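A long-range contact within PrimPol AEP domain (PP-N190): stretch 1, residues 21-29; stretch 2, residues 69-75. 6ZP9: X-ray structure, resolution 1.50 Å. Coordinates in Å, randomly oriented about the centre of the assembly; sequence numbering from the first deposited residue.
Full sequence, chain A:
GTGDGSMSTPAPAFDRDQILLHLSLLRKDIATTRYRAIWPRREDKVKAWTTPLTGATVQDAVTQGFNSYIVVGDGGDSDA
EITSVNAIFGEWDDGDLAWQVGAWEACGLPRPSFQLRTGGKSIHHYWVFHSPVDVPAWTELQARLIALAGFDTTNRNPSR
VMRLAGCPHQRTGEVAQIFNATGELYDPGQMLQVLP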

# COMPACT_ATOMS: atom_id res chain seq x y z
N LEU A 21 -7.78 3.05 -9.75
CA LEU A 21 -6.55 2.51 -10.32
C LEU A 21 -5.74 1.76 -9.28
O LEU A 21 -5.19 0.69 -9.57
CB LEU A 21 -5.72 3.64 -10.94
CG LEU A 21 -4.36 3.21 -11.50
CD1 LEU A 21 -4.51 2.27 -12.69
CD2 LEU A 21 -3.52 4.42 -11.87
N HIS A 22 -5.64 2.30 -8.06
CA HIS A 22 -4.96 1.60 -6.97
C HIS A 22 -5.57 0.22 -6.75
O HIS A 22 -4.86 -0.78 -6.67
CB HIS A 22 -5.04 2.45 -5.69
CG HIS A 22 -3.99 2.12 -4.67
ND1 HIS A 22 -3.71 2.95 -3.61
CD2 HIS A 22 -3.17 1.05 -4.54
CE1 HIS A 22 -2.75 2.41 -2.87
NE2 HIS A 22 -2.40 1.26 -3.42
N LEU A 23 -6.91 0.17 -6.65
CA LEU A 23 -7.60 -1.11 -6.47
C LEU A 23 -7.38 -2.04 -7.66
O LEU A 23 -7.18 -3.25 -7.49
CB LEU A 23 -9.10 -0.87 -6.25
CG LEU A 23 -9.61 -0.74 -4.81
CD1 LEU A 23 -8.79 0.25 -4.05
CD2 LEU A 23 -11.06 -0.30 -4.82
N SER A 24 -7.45 -1.48 -8.88
CA SER A 24 -7.30 -2.28 -10.09
C SER A 24 -5.91 -2.91 -10.17
O SER A 24 -5.76 -4.10 -10.44
CB SER A 24 -7.55 -1.39 -11.30
OG SER A 24 -7.75 -2.18 -12.45
N LEU A 25 -4.87 -2.11 -9.94
CA LEU A 25 -3.52 -2.66 -10.00
C LEU A 25 -3.30 -3.72 -8.93
O LEU A 25 -2.52 -4.65 -9.14
CB LEU A 25 -2.51 -1.53 -9.88
CG LEU A 25 -2.53 -0.51 -11.03
CD1 LEU A 25 -1.57 0.64 -10.72
CD2 LEU A 25 -2.17 -1.15 -12.36
N LEU A 26 -3.99 -3.62 -7.81
CA LEU A 26 -3.91 -4.63 -6.77
C LEU A 26 -4.85 -5.80 -7.00
O LEU A 26 -4.92 -6.69 -6.14
CB LEU A 26 -4.19 -4.01 -5.40
CG LEU A 26 -3.10 -3.07 -4.88
CD1 LEU A 26 -3.56 -2.45 -3.57
CD2 LEU A 26 -1.77 -3.82 -4.70
N ARG A 27 -5.55 -5.83 -8.14
CA ARG A 27 -6.51 -6.88 -8.48
C ARG A 27 -7.55 -7.08 -7.37
O ARG A 27 -8.03 -8.19 -7.13
CB ARG A 27 -5.79 -8.19 -8.82
CG ARG A 27 -4.88 -8.02 -10.04
CD ARG A 27 -4.01 -9.26 -10.34
NE ARG A 27 -4.82 -10.44 -10.62
CZ ARG A 27 -5.28 -10.75 -11.83
NH1 ARG A 27 -5.01 -9.97 -12.86
NH2 ARG A 27 -6.01 -11.85 -12.00
N LYS A 28 -7.93 -5.98 -6.72
CA LYS A 28 -8.89 -6.01 -5.62
C LYS A 28 -10.30 -5.69 -6.12
O LYS A 28 -10.52 -5.23 -7.24
CB LYS A 28 -8.48 -5.04 -4.52
CG LYS A 28 -7.34 -5.54 -3.68
CD LYS A 28 -6.88 -4.47 -2.68
CE LYS A 28 -7.87 -4.35 -1.54
NZ LYS A 28 -7.86 -5.55 -0.63
N ASP A 29 -11.27 -5.94 -5.24
CA ASP A 29 -12.69 -5.77 -5.51
C ASP A 29 -13.17 -4.65 -4.60
O ASP A 29 -13.05 -4.76 -3.38
CB ASP A 29 -13.43 -7.09 -5.23
CG ASP A 29 -14.92 -7.02 -5.51
OD1 ASP A 29 -15.48 -5.92 -5.70
OD2 ASP A 29 -15.55 -8.11 -5.53
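Stretch 2 69-75: YIVVGDG

How does stretch 2 run against stretch 1? Stretch 1 is the last part of a helix, residues 21-25, followed by a turn in which Arg27 takes a positive phi (53/35). Two backbone bonds close this Schellman motif, Lys28 N to Leu23 O at 2.9 Å and Arg27 N to Ser24 O at 2.9 Å, and Lys28 leaves it extended (-96/168). Stretch 2 arrives as a strand, residues 69-71, and bends at Val72 (-71/-47). The two chains advance in the same sense: Ile70 lies against the final helical turns, Leu26 CA is 7.8 Å from Val72 CA, and Lys28 CA is 7.9 Å from Asp74 CA. No backbone-to-backbone hydrogen bond joins them, so the contact is made through side chains, with the backbone of stretch 2 serving as acceptor.

What does Ile70 do at the helical end? The strand alternates, with Tyr69 and Val71 pointing away and Ile70 toward stretch 1. With chi1 at 49° (p) and chi2 at 170° (t), Ile70 extends its CD1 methyl into a pocket formed by three residues of stretch 1. That methyl is 4.0 Å from Leu23 CD1 and 4.2 Å from Leu26 CD1, and it sits over one face of the His22 ring, with Ile70 CD1 4.1 Å from the ring centroid and only 4° off the normal. His22, at chi1 -159° (t), presents this face while both its ring nitrogens are hydrogen-bonded elsewhere in the structure. Leu23 points sideways at its CA-to-CB bond, and its chi1 of -93° lies between wells; even so, its end comes nearer to the strand.

How is the apolar patch carried on to the bend? Leu26 points toward stretch 2 in the common m, t conformation (chi1 -71°, chi2 176°). Leu26 CD1 touches two residues: besides meeting Ile70, it lies 4.3 Å from Val72 CG1. Val72 is t at chi1 (176°), and its CA-to-CB bond points sideways to stretch 1. Leu26 thus spans the step from the strand to the bend.

Why does Lys28 curl instead of reaching out? Its chi angles run m, t, p, p (-75°, 175°, 75°, 70°), and the two final p turns fold the amine in among the oxygens of stretch 2. Lys28 NZ donates to Val72 O at 2.9 Å and forms a salt bridge with Asp74 OD1 at 2.7 Å, while its bonds to Val71 O and Gly73 O, both 3.3 Å, are weak. The bent chain gathers three successive carbonyls around one charge, and Lys28 is the residue most covered by the other stretch.

What do Asp74 and the waters add? The CA-to-CB bond of Asp74 points toward stretch 1, and with chi1 at -75° (m) its OD1 comes within 2.7 Å of Lys28 NZ. Water 3 links Asp29 N (2.8 Å) to Asp74 OD1 (2.7 Å), and water 1 donates to Asp74 OD2 (2.8 Å) and Arg27 O (3.3 Å). Both carboxylate oxygens are therefore tied to the turn.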

# COMPACT_ATOMS: atom_id res chain seq x y z
N TYR A 69 -6.14 5.37 3.87
CA TYR A 69 -5.41 4.12 3.75
C TYR A 69 -6.38 3.01 3.36
O TYR A 69 -7.58 3.07 3.66
CB TYR A 69 -4.74 3.71 5.07
CG TYR A 69 -3.79 4.73 5.65
CD1 TYR A 69 -4.27 5.81 6.37
CD2 TYR A 69 -2.42 4.61 5.47
CE1 TYR A 69 -3.41 6.76 6.91
CE2 TYR A 69 -1.54 5.55 6.00
CZ TYR A 69 -2.04 6.63 6.73
OH TYR A 69 -1.20 7.57 7.27
N ILE A 70 -5.84 1.96 2.73
CA ILE A 70 -6.60 0.73 2.52
C ILE A 70 -5.83 -0.45 3.06
O ILE A 70 -4.59 -0.48 3.03
CB ILE A 70 -6.95 0.49 1.04
CG1 ILE A 70 -5.71 0.66 0.15
CG2 ILE A 70 -8.11 1.40 0.62
CD1 ILE A 70 -5.94 0.19 -1.30
N VAL A 71 -6.56 -1.45 3.55
CA VAL A 71 -5.95 -2.74 3.83
C VAL A 71 -5.62 -3.41 2.50
O VAL A 71 -6.50 -3.62 1.66
CB VAL A 71 -6.90 -3.61 4.67
CG1 VAL A 71 -6.22 -4.94 5.02
CG2 VAL A 71 -7.33 -2.87 5.91
N VAL A 72 -4.34 -3.72 2.29
CA VAL A 72 -3.94 -4.32 1.02
C VAL A 72 -4.45 -5.76 0.93
O VAL A 72 -5.05 -6.16 -0.08
CB VAL A 72 -2.41 -4.23 0.84
CG1 VAL A 72 -1.97 -4.94 -0.44
CG2 VAL A 72 -1.95 -2.77 0.81
N GLY A 73 -4.25 -6.55 1.99
CA GLY A 73 -4.74 -7.90 2.00
C GLY A 73 -6.27 -7.97 1.99
O GLY A 73 -6.98 -6.99 2.22
N ASP A 74 -6.78 -9.17 1.73
CA ASP A 74 -8.20 -9.37 1.52
C ASP A 74 -8.82 -10.18 2.66
O ASP A 74 -8.25 -11.19 3.08
CB ASP A 74 -8.44 -10.04 0.18
CG ASP A 74 -8.25 -9.06 -0.96
OD1 ASP A 74 -8.90 -7.99 -0.91
OD2 ASP A 74 -7.44 -9.34 -1.88
N GLY A 75 -9.97 -9.72 3.16
CA GLY A 75 -10.71 -10.47 4.14
C GLY A 75 -11.20 -9.70 5.35
O GLY A 75 -12.09 -10.19 6.06
O HOH W 1 -8.75 -9.73 -4.34
O HOH W 2 -9.10 -4.29 1.76
O HOH W 3 -10.64 -6.77 -2.60